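Local coordinates for protein HTPA Reductase (Selaginella moellendorffii, PDB 5U5N) that probably reduces 4-hydroxy-tetrahydrodipicolinate to tetrahydrodipicolinate with NADH or NADPH, a step of lysine biosynthesis through the diaminopimelate pathway, at residues 60-65 with 94-99; 251-256 with 270-275; 159-164 with 199-204; 167-172 with 190-195; 149-154 with 229-234. One frame throughout, in Å; residues are numbered along the deposited sequence.

Contact 1: 60-65 with 94-99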
# COMPACT_ATOMS: atom_id res chain seq x y z
N GLU A 60 9.83 44.98 -7.94
CA GLU A 60 11.08 44.93 -8.71
C GLU A 60 11.30 43.62 -9.53
O GLU A 60 12.42 43.32 -9.97
CB GLU A 60 12.26 45.07 -7.74
CG GLU A 60 12.38 46.38 -6.99
CD GLU A 60 13.50 46.34 -5.92
OE1 GLU A 60 14.23 45.32 -5.80
OE2 GLU A 60 13.64 47.31 -5.16
N ARG A 61 10.25 42.83 -9.73
CA ARG A 61 10.46 41.46 -10.23
C ARG A 61 11.03 41.33 -11.65
O ARG A 61 11.68 40.35 -11.98
CB ARG A 61 9.19 40.63 -10.10
CG ARG A 61 8.04 41.06 -10.98
CD ARG A 61 6.86 40.17 -10.68
NE ARG A 61 5.69 40.58 -11.46
CZ ARG A 61 4.59 39.86 -11.62
NH1 ARG A 61 4.47 38.65 -11.06
NH2 ARG A 61 3.61 40.34 -12.36
N GLU A 62 10.80 42.33 -12.48
CA GLU A 62 11.40 42.38 -13.82
C GLU A 62 12.94 42.48 -13.71
O GLU A 62 13.67 41.70 -14.33
CB GLU A 62 10.87 43.59 -14.61
CG GLU A 62 9.35 43.71 -14.71
CD GLU A 62 8.77 43.18 -16.00
OE1 GLU A 62 8.80 41.94 -16.24
OE2 GLU A 62 8.27 44.02 -16.78
N ASP A 63 13.41 43.45 -12.91
CA ASP A 63 14.84 43.72 -12.71
C ASP A 63 15.49 42.47 -12.08
O ASP A 63 16.53 41.98 -12.52
CB ASP A 63 15.08 44.92 -11.78
CG ASP A 63 14.67 46.28 -12.39
OD1 ASP A 63 14.42 46.36 -13.62
OD2 ASP A 63 14.60 47.29 -11.61
N VAL A 64 14.84 41.98 -11.04
CA VAL A 64 15.34 40.83 -10.31
C VAL A 64 15.58 39.62 -11.24
O VAL A 64 16.64 39.03 -11.20
CB VAL A 64 14.41 40.50 -9.14
CG1 VAL A 64 14.68 39.10 -8.58
CG2 VAL A 64 14.57 41.55 -8.09
N VAL A 65 14.62 39.34 -12.12
CA VAL A 65 14.68 38.15 -12.98
C VAL A 65 15.74 38.29 -14.09
O VAL A 65 16.37 37.30 -14.45
CB VAL A 65 13.26 37.75 -13.52
CG1 VAL A 65 13.33 36.79 -14.68
CG2 VAL A 65 12.45 37.13 -12.41
N CYS A 94 5.58 32.03 -16.86
CA CYS A 94 5.37 31.54 -18.23
C CYS A 94 5.71 32.57 -19.32
O CYS A 94 6.27 32.21 -20.35
CB CYS A 94 3.93 31.05 -18.42
SG CYS A 94 3.52 29.59 -17.48
N LYS A 95 5.39 33.84 -19.09
CA LYS A 95 5.75 34.92 -20.02
C LYS A 95 7.27 35.03 -20.20
O LYS A 95 7.75 35.17 -21.31
CB LYS A 95 5.17 36.26 -19.55
CG LYS A 95 5.76 37.42 -20.31
CD LYS A 95 5.08 38.75 -20.04
CE LYS A 95 5.86 39.85 -20.74
NZ LYS A 95 5.03 41.07 -20.84
N GLN A 96 8.00 34.94 -19.10
CA GLN A 96 9.48 35.00 -19.05
C GLN A 96 10.21 33.68 -19.42
O GLN A 96 11.44 33.63 -19.40
CB GLN A 96 9.95 35.40 -17.63
CG GLN A 96 9.38 36.70 -17.06
CD GLN A 96 10.04 37.96 -17.59
OE1 GLN A 96 11.19 37.93 -18.02
NE2 GLN A 96 9.30 39.06 -17.59
N GLY A 97 9.47 32.61 -19.71
CA GLY A 97 10.07 31.32 -19.98
C GLY A 97 10.78 30.70 -18.79
O GLY A 97 11.71 29.93 -18.98
N LEU A 98 10.39 31.03 -17.56
CA LEU A 98 11.08 30.50 -16.40
C LEU A 98 10.41 29.16 -15.99
O LEU A 98 9.21 29.14 -15.66
CB LEU A 98 11.03 31.45 -15.22
CG LEU A 98 11.95 32.67 -15.26
CD1 LEU A 98 11.57 33.60 -14.10
CD2 LEU A 98 13.43 32.28 -15.21
N PRO A 99 11.18 28.05 -16.00
CA PRO A 99 10.56 26.81 -15.48
C PRO A 99 10.26 26.92 -14.00
O PRO A 99 11.03 27.52 -13.29
CB PRO A 99 11.62 25.73 -15.76
CG PRO A 99 12.88 26.45 -16.03
CD PRO A 99 12.53 27.83 -16.51
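E62 OE1 comes to 3.2 Å from Q96 NE2, the closest polar approach between the first turn of helix 61-71 and the chain leaving helix 86-95. The two side chains cross at about a right angle, and the carboxylate and amide planes stand 85° apart. Each chain is bent at its second torsion (chi2 -98° in E62, -78° in Q96), which brings the polar ends together at the outer edge of the contact. The charge of K95 may add a long-range attraction, since its NZ lies 6.0 Å from E62 OE2, too far for contact. Beneath this polar layer the packing is apolar and buried: V65 and L98 meet tip to tip, V65 CG1 3.7 Å from L98 CD1 and V65 CG2 4.0 Å from that methyl. Q96 bridges the two layers, with its OE1 4.1 Å from V65 CG1. G97, whose positive phi completes a Schellman motif, turns the chain out of the helix before L98 points inward. F92 of helix 86-95 touches R61, E62 and V65, while R61 makes a salt bridge to D88. P99 bonds through its backbone to V77, leading the chain into the parallel Rossmann sheet beside strand 76-79.

Contact 2: 251-256 with 270-275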
# COMPACT_ATOMS: atom_id res chain seq x y z
N VAL A 251 12.47 19.34 -8.10
CA VAL A 251 13.41 20.22 -8.84
C VAL A 251 14.43 19.34 -9.58
O VAL A 251 14.79 19.64 -10.71
CB VAL A 251 14.12 21.19 -7.89
CG1 VAL A 251 15.44 21.73 -8.48
CG2 VAL A 251 13.21 22.35 -7.54
N LEU A 252 14.87 18.28 -8.92
CA LEU A 252 15.80 17.33 -9.54
C LEU A 252 15.18 16.65 -10.75
O LEU A 252 15.81 16.53 -11.78
CB LEU A 252 16.24 16.28 -8.54
CG LEU A 252 17.17 16.73 -7.42
CD1 LEU A 252 17.45 15.56 -6.50
CD2 LEU A 252 18.47 17.31 -7.96
N PHE A 253 13.93 16.22 -10.62
CA PHE A 253 13.20 15.64 -11.73
C PHE A 253 13.02 16.63 -12.88
O PHE A 253 13.35 16.31 -14.02
CB PHE A 253 11.86 15.09 -11.24
CG PHE A 253 10.98 14.51 -12.33
CD1 PHE A 253 11.12 13.20 -12.75
CD2 PHE A 253 10.01 15.31 -12.93
CE1 PHE A 253 10.29 12.68 -13.74
CE2 PHE A 253 9.17 14.78 -13.91
CZ PHE A 253 9.31 13.47 -14.31
N LEU A 254 12.54 17.84 -12.60
CA LEU A 254 12.29 18.83 -13.67
C LEU A 254 13.59 19.23 -14.38
O LEU A 254 13.65 19.37 -15.59
CB LEU A 254 11.55 20.07 -13.12
CG LEU A 254 10.91 21.00 -14.16
CD1 LEU A 254 9.88 20.26 -15.00
CD2 LEU A 254 10.27 22.23 -13.50
N SER A 255 14.66 19.37 -13.61
CA SER A 255 16.00 19.62 -14.16
C SER A 255 16.31 18.66 -15.30
O SER A 255 16.73 19.07 -16.37
CB SER A 255 17.02 19.46 -13.06
OG SER A 255 18.05 20.38 -13.13
N LYS A 256 16.09 17.37 -15.04
CA LYS A 256 16.40 16.34 -16.01
C LYS A 256 15.53 16.45 -17.25
O LYS A 256 16.04 16.46 -18.36
CB LYS A 256 16.26 14.98 -15.38
CG LYS A 256 16.93 13.87 -16.15
CD LYS A 256 17.45 12.86 -15.15
CE LYS A 256 17.83 11.52 -15.79
NZ LYS A 256 16.60 10.96 -16.45
N ILE A 270 3.07 12.74 -9.16
CA ILE A 270 3.04 11.31 -9.58
C ILE A 270 4.16 11.07 -10.60
O ILE A 270 4.90 10.09 -10.51
CB ILE A 270 1.71 10.91 -10.29
CG1 ILE A 270 0.50 11.12 -9.38
CG2 ILE A 270 1.76 9.48 -10.84
CD1 ILE A 270 0.46 10.30 -8.14
N ASP A 271 4.29 11.98 -11.57
CA ASP A 271 5.36 11.90 -12.58
C ASP A 271 6.74 11.88 -11.93
O ASP A 271 7.57 11.16 -12.37
CB ASP A 271 5.29 13.08 -13.57
CG ASP A 271 3.98 13.11 -14.35
OD1 ASP A 271 3.49 12.04 -14.75
OD2 ASP A 271 3.44 14.21 -14.56
N VAL A 272 6.95 12.69 -10.89
CA VAL A 272 8.21 12.75 -10.13
C VAL A 272 8.46 11.38 -9.47
O VAL A 272 9.55 10.87 -9.54
CB VAL A 272 8.22 13.88 -9.06
CG1 VAL A 272 9.50 13.87 -8.22
CG2 VAL A 272 8.03 15.25 -9.68
N LEU A 273 7.44 10.81 -8.83
CA LEU A 273 7.59 9.49 -8.18
C LEU A 273 8.00 8.41 -9.20
O LEU A 273 8.89 7.62 -8.96
CB LEU A 273 6.30 9.12 -7.45
CG LEU A 273 6.06 9.89 -6.16
CD1 LEU A 273 4.61 9.83 -5.71
CD2 LEU A 273 6.96 9.42 -5.03
N GLU A 274 7.34 8.43 -10.36
CA GLU A 274 7.63 7.51 -11.45
C GLU A 274 9.07 7.62 -11.98
O GLU A 274 9.64 6.65 -12.40
CB GLU A 274 6.64 7.68 -12.61
CG GLU A 274 5.25 7.12 -12.36
CD GLU A 274 4.20 7.68 -13.32
OE1 GLU A 274 4.40 8.82 -13.82
OE2 GLU A 274 3.16 7.03 -13.54
N GLY A 275 9.65 8.83 -11.93
CA GLY A 275 11.06 9.02 -12.30
C GLY A 275 12.14 8.45 -11.37
O GLY A 275 13.32 8.52 -11.69
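F253 lays its ring against the backbone of V272 in a CH-pi contact, joining helix 241-259 to the short helix 269-274 beside the parallel Rossmann-type sheet. The evidence is direct: V272 CA sits 3.9 Å from the ring centroid and only 11° off the ring normal. CG of F253 is anti to the backbone N (chi1 178°), a torsion that carries the ring across to the second helix. This inner side is tight and buried, for V272 also sets its CG2 methyl 3.8 Å from F253 CD2. With an alanine in place of F253, V272 CA would lose the face it rests on and a gap is likely to open between the helices. Y267 meets the F253 ring edge-to-face, and I124 of strand 123-125 packs on V272; F147 of the second subunit reaches I270 and L273 on the same helix. Toward solvent the contact thins to the far end of the ring, where F253 CE1 is 3.4 Å from D271 O. Of the D271 side chain, CB comes near, 4.1 Å from F253 CZ, and the carboxylate turns off to the backbone N of N268. At the exposed end, G275 CA lies 4.0 Å from F253 CE1.

Contact 3: 159-164 with 199-204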
# COMPACT_ATOMS: atom_id res chain seq x y z
N THR A 159 -9.50 8.00 11.42
CA THR A 159 -9.18 9.01 12.39
C THR A 159 -8.05 9.87 11.81
O THR A 159 -7.16 9.36 11.08
CB THR A 159 -8.75 8.38 13.73
OG1 THR A 159 -9.75 7.48 14.20
CG2 THR A 159 -8.61 9.43 14.81
N GLU A 160 -8.12 11.17 12.08
CA GLU A 160 -7.06 12.06 11.67
C GLU A 160 -6.94 13.30 12.54
O GLU A 160 -7.93 13.79 13.08
CB GLU A 160 -7.21 12.48 10.18
CG GLU A 160 -8.47 13.30 9.82
CD GLU A 160 -8.19 14.78 9.53
OE1 GLU A 160 -7.91 15.56 10.49
OE2 GLU A 160 -8.21 15.20 8.34
N SER A 161 -5.72 13.77 12.65
CA SER A 161 -5.37 14.88 13.48
C SER A 161 -4.60 15.94 12.66
O SER A 161 -3.73 15.63 11.87
CB SER A 161 -4.55 14.41 14.66
OG SER A 161 -4.18 15.51 15.46
N HIS A 162 -4.97 17.18 12.90
CA HIS A 162 -4.41 18.38 12.25
C HIS A 162 -4.55 19.48 13.29
O HIS A 162 -5.31 19.31 14.26
CB HIS A 162 -5.21 18.79 11.02
CG HIS A 162 -4.88 18.01 9.78
ND1 HIS A 162 -5.46 16.80 9.48
CD2 HIS A 162 -4.03 18.28 8.76
CE1 HIS A 162 -4.98 16.36 8.33
NE2 HIS A 162 -4.11 17.23 7.88
N GLN A 163 -3.83 20.59 13.10
CA GLN A 163 -4.01 21.78 13.95
C GLN A 163 -5.52 22.10 14.05
O GLN A 163 -6.30 21.93 13.08
CB GLN A 163 -3.23 23.00 13.42
N SER A 164 -5.93 22.51 15.26
CA SER A 164 -7.28 23.03 15.54
C SER A 164 -7.80 24.09 14.54
O SER A 164 -7.02 24.87 13.96
CB SER A 164 -7.29 23.68 16.94
OG SER A 164 -7.10 22.73 17.98
N LYS A 199 -4.61 17.26 24.23
CA LYS A 199 -4.40 16.13 25.16
C LYS A 199 -4.53 14.82 24.39
O LYS A 199 -3.65 13.98 24.43
CB LYS A 199 -5.41 16.14 26.32
N GLU A 200 -5.61 14.71 23.63
CA GLU A 200 -5.88 13.55 22.81
C GLU A 200 -4.95 13.41 21.58
O GLU A 200 -4.60 12.29 21.18
CB GLU A 200 -7.35 13.54 22.39
CG GLU A 200 -7.80 12.25 21.74
CD GLU A 200 -9.32 12.09 21.67
OE1 GLU A 200 -10.07 12.98 22.16
OE2 GLU A 200 -9.75 11.05 21.14
N GLN A 201 -4.57 14.53 20.98
CA GLN A 201 -3.62 14.49 19.87
C GLN A 201 -2.30 13.87 20.31
O GLN A 201 -1.71 13.09 19.58
CB GLN A 201 -3.40 15.89 19.29
CG GLN A 201 -4.59 16.37 18.49
CD GLN A 201 -4.42 17.79 18.00
OE1 GLN A 201 -3.78 18.60 18.67
NE2 GLN A 201 -5.01 18.11 16.84
N MET A 202 -1.86 14.22 21.51
CA MET A 202 -0.63 13.68 22.07
C MET A 202 -0.81 12.24 22.56
O MET A 202 -0.13 11.36 22.09
CB MET A 202 -0.13 14.53 23.21
CG MET A 202 0.34 15.91 22.78
SD MET A 202 1.04 16.90 24.11
CE MET A 202 2.13 15.71 24.91
N THR A 203 -1.72 12.03 23.51
CA THR A 203 -1.86 10.77 24.22
C THR A 203 -2.38 9.62 23.34
O THR A 203 -2.09 8.45 23.61
CB THR A 203 -2.85 10.85 25.44
OG1 THR A 203 -2.74 12.10 26.15
CG2 THR A 203 -2.65 9.68 26.42
N ARG A 204 -3.15 9.94 22.31
CA ARG A 204 -3.82 8.94 21.49
C ARG A 204 -3.29 8.88 20.07
O ARG A 204 -3.18 7.79 19.52
CB ARG A 204 -5.33 9.14 21.49
CG ARG A 204 -6.06 8.38 20.38
CD ARG A 204 -7.43 8.92 20.03
NE ARG A 204 -8.19 7.90 19.30
CZ ARG A 204 -9.33 8.09 18.63
NH1 ARG A 204 -9.91 9.29 18.54
NH2 ARG A 204 -9.89 7.05 18.02
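T159 sets its CG2 methyl over one face of the R204 guanidinium, 3.8 Å above the plane and offset toward the rim. The methyl is anti to the backbone N, and OG1 stays 3.8 Å from R204 NH2. R204 is also held by carboxylates: its NH1 makes a 3.1 Å salt bridge with E200 OE2 and a second one with E193. E160, next along the strand, takes a 2.9 Å bond on OE1 from H162 ND1 (157° at the hydrogen). OE1 lies near the imidazole plane, but the nitrogen meets it from 48° out of the carboxylate plane; R196 also pairs with E160. S161 turns toward the helix, placing OG 3.1 Å from Q201 NE2, although the partner of S161 OG outside the segments is H215 NE2. H162 contributes its backbone: Q201 NE2 gives its carbonyl O a weak 2.9 Å bond, strongly bent at 117°. The same Q201 nitrogen bonds V195 O, so one extended side chain reaches the backbone at both H162 and V195. Strand 155-162 lies between strands 193-195 and 215-223 of the mixed sheet, and helix 198-203, following strand 193-195 in the chain, packs on the side bearing T159 and S161.

Contact 4: 167-172 with 190-195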
# COMPACT_ATOMS: atom_id res chain seq x y z
N ALA A 167 -11.83 22.17 10.11
CA ALA A 167 -13.20 21.62 10.16
C ALA A 167 -13.41 20.47 9.19
O ALA A 167 -14.29 19.62 9.43
CB ALA A 167 -14.26 22.69 9.91
N ASP A 168 -12.64 20.44 8.11
CA ASP A 168 -12.92 19.56 6.96
C ASP A 168 -11.91 18.44 6.92
O ASP A 168 -10.73 18.59 7.31
CB ASP A 168 -12.94 20.32 5.60
CG ASP A 168 -11.73 21.23 5.41
OD1 ASP A 168 -10.69 21.03 6.08
OD2 ASP A 168 -11.86 22.22 4.63
N VAL A 169 -12.40 17.29 6.47
CA VAL A 169 -11.58 16.09 6.30
C VAL A 169 -10.46 16.42 5.31
O VAL A 169 -10.75 17.05 4.26
CB VAL A 169 -12.43 14.94 5.71
CG1 VAL A 169 -11.58 13.70 5.49
CG2 VAL A 169 -13.68 14.64 6.56
N SER A 170 -9.21 16.02 5.59
CA SER A 170 -8.08 16.35 4.70
C SER A 170 -8.29 15.77 3.31
O SER A 170 -8.87 14.66 3.17
CB SER A 170 -6.73 15.86 5.28
OG SER A 170 -6.46 14.50 5.00
N GLY A 171 -7.88 16.50 2.28
CA GLY A 171 -8.01 16.02 0.89
C GLY A 171 -7.38 14.64 0.66
O GLY A 171 -7.85 13.86 -0.18
N THR A 172 -6.29 14.38 1.39
CA THR A 172 -5.61 13.10 1.40
C THR A 172 -6.54 12.00 1.99
O THR A 172 -6.71 10.97 1.38
CB THR A 172 -4.28 13.19 2.19
OG1 THR A 172 -3.40 14.11 1.55
CG2 THR A 172 -3.61 11.86 2.27
N GLU A 190 -18.50 12.13 6.66
CA GLU A 190 -18.81 12.66 8.00
C GLU A 190 -18.34 11.76 9.15
O GLU A 190 -18.05 12.24 10.26
CB GLU A 190 -20.31 13.06 8.18
CG GLU A 190 -21.42 12.65 7.16
CD GLU A 190 -21.44 13.45 5.82
OE1 GLU A 190 -20.78 12.95 4.89
OE2 GLU A 190 -22.07 14.58 5.68
N GLN A 191 -18.23 10.46 8.87
CA GLN A 191 -17.78 9.50 9.85
C GLN A 191 -16.27 9.55 10.15
O GLN A 191 -15.83 8.90 11.10
CB GLN A 191 -18.11 8.08 9.39
CG GLN A 191 -19.59 7.78 9.30
CD GLN A 191 -19.81 6.33 8.92
OE1 GLN A 191 -20.12 6.03 7.77
NE2 GLN A 191 -19.59 5.43 9.86
N VAL A 192 -15.47 10.33 9.40
CA VAL A 192 -14.09 10.57 9.77
C VAL A 192 -14.13 11.18 11.15
O VAL A 192 -14.96 11.97 11.43
CB VAL A 192 -13.34 11.51 8.80
CG1 VAL A 192 -11.96 11.88 9.33
CG2 VAL A 192 -13.19 10.83 7.45
N GLU A 193 -13.24 10.73 12.02
CA GLU A 193 -13.13 11.22 13.40
C GLU A 193 -11.98 12.23 13.46
O GLU A 193 -10.79 11.87 13.48
CB GLU A 193 -12.87 10.06 14.35
CG GLU A 193 -12.99 10.37 15.82
CD GLU A 193 -12.94 9.10 16.68
OE1 GLU A 193 -12.87 7.93 16.19
OE2 GLU A 193 -12.99 9.28 17.91
N LEU A 194 -12.34 13.52 13.43
CA LEU A 194 -11.36 14.59 13.58
C LEU A 194 -10.94 14.67 15.05
O LEU A 194 -11.74 14.89 15.92
CB LEU A 194 -11.95 15.93 13.14
CG LEU A 194 -12.60 16.02 11.75
CD1 LEU A 194 -13.03 17.44 11.46
CD2 LEU A 194 -11.71 15.50 10.63
N VAL A 195 -9.66 14.45 15.30
CA VAL A 195 -9.08 14.60 16.63
C VAL A 195 -8.50 16.01 16.70
O VAL A 195 -7.60 16.34 15.95
CB VAL A 195 -7.97 13.55 16.85
CG1 VAL A 195 -7.30 13.76 18.18
CG2 VAL A 195 -8.55 12.15 16.77
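V169 and V192 mark the closest backbone approach of segments 167-172 and 190-195, their CA atoms 7.0 Å apart. Both residues have polyproline II-like backbone angles, with psi 136° and 137°, and each stands at a change of structure: V169 just ahead of the S170 N-cap of helix 171-182, V192 just after the 3-10 segment 190-191. At that separation the backbones leave room for side chains to meet between them. The two valines reach toward each other tip to tip, V169 CG1 lying 3.8 Å from V192 CG2 and V169 CG2 3.9 Å from V192 CB. Of the V192 methyls it is CG2, anti to the carbonyl carbon, that touches. L194 approaches differently, over the backbone of the first segment: its CD1 is 3.2 Å from A167 O, and its CD2 is 4.4 Å from V169 CA. This end is the more open one, because A167 is solvent-exposed, whereas V192 is buried and also touches F187 and I177. S170 uses its OG to cap the N of A173, and S170 N donates to E160 OE2, tying the helix start to the adjacent strand. Strands 155-162 and 193-195 are parallel neighbours joined through helix 171-182, and the valine pair packs the lead-in to that helix against the region where the second strand begins, within a beta-alpha-beta crossover.

Contact 5: 149-154 with 229-234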
# COMPACT_ATOMS: atom_id res chain seq x y z
N GLY A 149 -14.36 -4.52 -4.44
CA GLY A 149 -14.98 -5.26 -3.36
C GLY A 149 -14.11 -6.15 -2.50
O GLY A 149 -14.66 -6.93 -1.73
N ALA A 150 -12.78 -6.06 -2.57
CA ALA A 150 -11.91 -7.00 -1.83
C ALA A 150 -12.12 -7.03 -0.32
O ALA A 150 -11.88 -8.08 0.32
CB ALA A 150 -10.43 -6.78 -2.15
N PHE A 151 -12.56 -5.92 0.26
CA PHE A 151 -12.87 -5.84 1.68
C PHE A 151 -14.39 -5.74 1.94
O PHE A 151 -14.84 -5.31 3.00
CB PHE A 151 -12.14 -4.66 2.30
CG PHE A 151 -10.65 -4.82 2.33
CD1 PHE A 151 -9.88 -4.61 1.19
CD2 PHE A 151 -10.01 -5.18 3.50
CE1 PHE A 151 -8.51 -4.77 1.22
CE2 PHE A 151 -8.64 -5.30 3.55
CZ PHE A 151 -7.89 -5.11 2.41
N SER A 152 -15.18 -6.17 0.96
CA SER A 152 -16.64 -6.14 1.07
C SER A 152 -17.06 -6.83 2.38
O SER A 152 -16.58 -7.91 2.69
CB SER A 152 -17.24 -6.90 -0.10
OG SER A 152 -18.61 -6.69 -0.19
N GLY A 153 -17.89 -6.17 3.18
CA GLY A 153 -18.30 -6.68 4.50
C GLY A 153 -17.51 -6.12 5.67
O GLY A 153 -17.99 -6.16 6.80
N TYR A 154 -16.30 -5.64 5.42
CA TYR A 154 -15.43 -5.12 6.49
C TYR A 154 -15.97 -3.79 6.98
O TYR A 154 -16.75 -3.16 6.28
CB TYR A 154 -13.98 -4.95 6.01
CG TYR A 154 -13.17 -6.23 6.01
CD1 TYR A 154 -13.64 -7.40 5.39
CD2 TYR A 154 -11.91 -6.29 6.62
CE1 TYR A 154 -12.87 -8.59 5.39
CE2 TYR A 154 -11.16 -7.45 6.64
CZ TYR A 154 -11.64 -8.60 6.01
OH TYR A 154 -10.88 -9.76 6.03
N VAL A 229 -9.96 -10.11 11.81
CA VAL A 229 -8.95 -9.51 10.92
C VAL A 229 -8.95 -8.01 11.09
O VAL A 229 -9.98 -7.38 10.92
CB VAL A 229 -9.21 -9.85 9.44
CG1 VAL A 229 -8.06 -9.36 8.56
CG2 VAL A 229 -9.42 -11.35 9.25
N PHE A 230 -7.77 -7.46 11.42
CA PHE A 230 -7.56 -6.04 11.66
C PHE A 230 -6.42 -5.56 10.75
O PHE A 230 -5.28 -6.09 10.83
CB PHE A 230 -7.22 -5.83 13.14
CG PHE A 230 -6.89 -4.40 13.52
CD1 PHE A 230 -7.88 -3.49 13.76
CD2 PHE A 230 -5.56 -4.00 13.69
CE1 PHE A 230 -7.58 -2.17 14.14
CE2 PHE A 230 -5.23 -2.70 14.07
CZ PHE A 230 -6.25 -1.78 14.29
N PHE A 231 -6.72 -4.60 9.88
CA PHE A 231 -5.73 -3.85 9.10
C PHE A 231 -5.68 -2.42 9.62
O PHE A 231 -6.72 -1.81 9.89
CB PHE A 231 -6.09 -3.77 7.63
CG PHE A 231 -5.89 -5.04 6.87
CD1 PHE A 231 -6.87 -6.03 6.88
CD2 PHE A 231 -4.77 -5.21 6.07
CE1 PHE A 231 -6.70 -7.19 6.16
CE2 PHE A 231 -4.61 -6.40 5.34
CZ PHE A 231 -5.57 -7.38 5.40
N GLU A 232 -4.47 -1.91 9.75
CA GLU A 232 -4.29 -0.53 10.16
C GLU A 232 -3.20 0.11 9.29
O GLU A 232 -2.12 -0.46 9.14
CB GLU A 232 -4.00 -0.45 11.65
CG GLU A 232 -3.85 0.99 12.17
CD GLU A 232 -3.47 1.04 13.63
OE1 GLU A 232 -2.31 0.69 13.98
OE2 GLU A 232 -4.37 1.35 14.45
N PHE A 233 -3.51 1.29 8.73
CA PHE A 233 -2.56 2.06 7.96
C PHE A 233 -2.49 3.46 8.57
O PHE A 233 -3.53 4.06 8.84
CB PHE A 233 -2.91 2.19 6.49
CG PHE A 233 -3.29 0.92 5.83
CD1 PHE A 233 -2.46 -0.18 5.84
CD2 PHE A 233 -4.50 0.82 5.17
CE1 PHE A 233 -2.85 -1.37 5.27
CE2 PHE A 233 -4.90 -0.36 4.60
CZ PHE A 233 -4.08 -1.46 4.64
N LYS A 234 -1.26 3.93 8.78
CA LYS A 234 -0.99 5.26 9.28
C LYS A 234 0.00 5.99 8.40
O LYS A 234 0.99 5.39 7.95
CB LYS A 234 -0.36 5.23 10.66
CG LYS A 234 -1.29 4.84 11.76
CD LYS A 234 -0.59 4.94 13.10
CE LYS A 234 -1.59 4.55 14.17
NZ LYS A 234 -0.88 4.33 15.46
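F151 and F231 both hold CG anti to the carbonyl carbon (chi1 -67° and -74°), torsions that bring their rings together from a loop and a strand. The result is a T-shaped pair: the edge of F151 points at the face of F231, the centroids are 5.3 Å apart and the planes meet at 80°. F151 CE2 is the atom that touches, 3.8 Å from F231 CE1 and over the rim of that ring. Y154 works beside it. Its OH lies 3.8 Å from V229 CB, its CE2 is 4.1 Å from V229 CG1 at the ring edge, and one face receives F151 CD2 3.8 Å above the plane. Were Y154 an alanine, V229 would probably lose its partner in the loop and the F151 ring would be freer to turn. Two overlapping beta turns, type I from G149 to S152 and type II from F151 to Y154, place both aromatics on the strand side. I222 of strand 215-223 touches F151 and Y154. Strand 229-238 pairs antiparallel with a strand of the second subunit, so this loop, linking helix 131-146 to strand 155-162, packs beside a sheet continuous across the dimer.

In the fold
Contacts 3, 4 and 5 all reach the mixed sheet, whereas contacts 1 and 2 border the parallel Rossmann sheet. Contacts 3 and 4 are the closest pair, about 12 Å between centres, and they touch directly through backbone and side chains of strand 155-162, as where E160 meets V195, so strands 155-162 and 193-195 serve both. Contacts 3 and 5 are largely buried yet chemically unlike, amide and guanidinium groups in one, aromatic rings in the other. Contacts 1, 2 and 4 are partly buried, each with an apolar inner part and an exposed margin; of these, contact 1 adds a polar approach between side chains. Contacts 2 and 5 also touch the second subunit, with centres about 33 Å apart.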